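Local coordinates for protein oligoribonuclease (Colwellia psychrerythraea, PDB 6A4D) that probably degrades very short RNA fragments as an exonuclease, hydrolysing their phosphodiester bonds to release mononucleotides, at residues I31-T36 against P124-H129. The protein carries 1 engineered substitution. Residues are numbered along the deposited sequence; the frame is centred on the assembly and turned at random.
Sequences IAIIIT and PDFEDH
Ile31 and Ile33, in regular beta conformation on strand 28-36, meet Phe126 from the short helix 124-127 while the backbones stay well apart, the nearest CA atoms, those of Ile33 and Phe126, being 11.6 Å from each other. Only long side chains can bridge such a distance, and no hydrogen bond joins the two segments. Phe126 reaches further than either isoleucine: its CG is anti to the backbone N (chi1 -179°), which swings the ring clear of its helix. The far end of the ring then meets two methyl groups. CD1 of Ile33 lies 3.7 Å from CZ of Phe126, the closest approach, while CD1 of Ile31 comes to 4.1 Å from CE2 of Phe126. Both methyls approach the ring obliquely, but Ile33 and Phe126 come from opposite directions, whereas Ile31 and Phe126 slide past each other. Two residues apart on the strand, the isoleucines project from the same side of the sheet and use different first torsions: CG1 of Ile31 is anti to the backbone N (-179°), that of Ile33 beside N and anti to the carbonyl carbon (-54°). Both chi2 angles are roughly anti. Beta-branched isoleucine suits an extended backbone, and phenylalanine supplies a flat, apolar, far-reaching group; all three residues are buried. Leu14 of strand 11-18 also touches Phe126, and Phe130 packs edge-to-face with it. Neighbouring polar groups have their own partners: Glu127 forms a salt bridge with Arg116, and NE2 of His129 is hydrogen-bonded to the carbonyl of Val100. On the other side of the strand, Ala32 and Ile34 pack on helix 163-180. The contact is a small part of the hydrophobic packing between the central mixed sheet and the helices on one side of it, among them helix 85-99, which Ile33 also touches, as expected of the alpha/beta RNase H-like exonuclease fold.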
loop_
_atom_site.group_PDB
_atom_site.type_symbol
_atom_site.label_atom_id
_atom_site.label_comp_id
_atom_site.label_asym_id
_atom_site.label_seq_id
_atom_site.Cartn_x
_atom_site.Cartn_y
_atom_site.Cartn_z
ATOM N N ILE A 31 -2.305 -1.513 18.704
ATOM C CA ILE A 31 -2.956 -0.660 17.742
ATOM C C ILE A 31 -3.182 0.761 18.331
ATOM O O ILE A 31 -3.545 0.934 19.489
ATOM C CB ILE A 31 -4.268 -1.331 17.217
ATOM C CG1 ILE A 31 -4.961 -0.441 16.181
ATOM C CG2 ILE A 31 -5.264 -1.674 18.331
ATOM C CD1 ILE A 31 -5.984 -1.199 15.368
ATOM N N ALA A 32 -2.893 1.769 17.532
ATOM C CA ALA A 32 -3.208 3.186 17.862
ATOM C C ALA A 32 -3.851 3.840 16.632
ATOM O O ALA A 32 -3.501 3.479 15.498
ATOM C CB ALA A 32 -1.946 3.931 18.277
ATOM N N ILE A 33 -4.813 4.734 16.853
ATOM C CA ILE A 33 -5.530 5.406 15.755
ATOM C C ILE A 33 -5.583 6.918 16.042
ATOM O O ILE A 33 -5.876 7.334 17.161
ATOM C CB ILE A 33 -6.990 4.898 15.569
ATOM C CG1 ILE A 33 -7.077 3.377 15.402
ATOM C CG2 ILE A 33 -7.714 5.611 14.400
ATOM C CD1 ILE A 33 -8.451 2.849 15.781
ATOM N N ILE A 34 -5.320 7.739 15.029
ATOM C CA ILE A 34 -5.558 9.188 15.113
ATOM C C ILE A 34 -6.412 9.593 13.927
ATOM O O ILE A 34 -6.233 9.126 12.815
ATOM C CB ILE A 34 -4.226 9.945 15.169
ATOM C CG1 ILE A 34 -3.596 9.672 16.525
ATOM C CG2 ILE A 34 -4.421 11.441 14.909
ATOM C CD1 ILE A 34 -2.343 10.435 16.853
ATOM N N ILE A 35 -7.371 10.455 14.187
ATOM C CA ILE A 35 -8.188 11.064 13.166
ATOM C C ILE A 35 -7.706 12.492 12.953
ATOM O O ILE A 35 -7.518 13.209 13.925
ATOM C CB ILE A 35 -9.637 11.133 13.644
ATOM C CG1 ILE A 35 -10.118 9.729 14.073
ATOM C CG2 ILE A 35 -10.527 11.720 12.560
ATOM C CD1 ILE A 35 -10.496 8.830 12.912
ATOM N N THR A 36 -7.506 12.895 11.701
ATOM C CA THR A 36 -7.160 14.297 11.341
ATOM C C THR A 36 -8.183 14.759 10.373
ATOM O O THR A 36 -8.881 13.947 9.797
ATOM C CB THR A 36 -5.835 14.466 10.604
ATOM O OG1 THR A 36 -5.916 13.829 9.339
ATOM C CG2 THR A 36 -4.695 13.913 11.333
ATOM N N PRO A 124 -10.932 -7.981 10.082
ATOM C CA PRO A 124 -11.616 -7.577 8.833
ATOM C C PRO A 124 -12.830 -6.560 9.010
ATOM O O PRO A 124 -13.061 -5.676 8.112
ATOM C CB PRO A 124 -12.021 -8.933 8.204
ATOM C CG PRO A 124 -12.042 -9.890 9.347
ATOM C CD PRO A 124 -10.990 -9.440 10.300
ATOM N N ASP A 125 -13.522 -6.621 10.163
ATOM C CA ASP A 125 -14.648 -5.682 10.439
ATOM C C ASP A 125 -14.164 -4.260 10.524
ATOM O O ASP A 125 -14.810 -3.339 10.035
ATOM C CB ASP A 125 -15.377 -5.995 11.751
ATOM C CG ASP A 125 -16.091 -7.372 11.737
ATOM O OD1 ASP A 125 -16.299 -7.978 10.647
ATOM O OD2 ASP A 125 -16.431 -7.854 12.835
ATOM N N PHE A 126 -13.017 -4.079 11.159
ATOM C CA PHE A 126 -12.399 -2.751 11.179
ATOM C C PHE A 126 -11.940 -2.349 9.766
ATOM O O PHE A 126 -12.204 -1.219 9.338
ATOM C CB PHE A 126 -11.332 -2.746 12.220
ATOM C CG PHE A 126 -10.624 -1.464 12.369
ATOM C CD1 PHE A 126 -11.305 -0.317 12.757
ATOM C CD2 PHE A 126 -9.269 -1.394 12.140
ATOM C CE1 PHE A 126 -10.645 0.892 12.925
ATOM C CE2 PHE A 126 -8.594 -0.190 12.317
ATOM C CZ PHE A 126 -9.282 0.955 12.709
ATOM N N GLU A 127 -11.375 -3.275 8.995
ATOM C CA GLU A 127 -10.918 -2.942 7.632
ATOM C C GLU A 127 -12.062 -2.420 6.757
ATOM O O GLU A 127 -11.839 -1.583 5.830
ATOM C CB GLU A 127 -10.233 -4.112 6.896
ATOM C CG GLU A 127 -9.273 -3.604 5.816
ATOM C CD GLU A 127 -8.958 -4.597 4.725
ATOM O OE1 GLU A 127 -8.236 -4.186 3.770
ATOM O OE2 GLU A 127 -9.409 -5.778 4.825
ATOM N N ASP A 128 -13.281 -2.908 7.017
ATOM C CA ASP A 128 -14.419 -2.551 6.154
ATOM C C ASP A 128 -14.835 -1.100 6.316
ATOM O O ASP A 128 -15.526 -0.575 5.465
ATOM C CB ASP A 128 -15.615 -3.463 6.368
ATOM C CG ASP A 128 -15.333 -4.925 5.954
ATOM O OD1 ASP A 128 -14.539 -5.163 5.000
ATOM O OD2 ASP A 128 -15.944 -5.830 6.567
ATOM N N HIS A 129 -14.428 -0.445 7.386
ATOM C CA HIS A 129 -14.751 0.951 7.537
ATOM C C HIS A 129 -13.970 1.894 6.558
ATOM O O HIS A 129 -14.378 3.013 6.327
ATOM C CB HIS A 129 -14.586 1.402 8.959
ATOM C CG HIS A 129 -15.261 2.707 9.220
ATOM N ND1 HIS A 129 -16.629 2.817 9.330
ATOM C CD2 HIS A 129 -14.766 3.975 9.290
ATOM C CE1 HIS A 129 -16.942 4.094 9.502
ATOM N NE2 HIS A 129 -15.831 4.817 9.482
#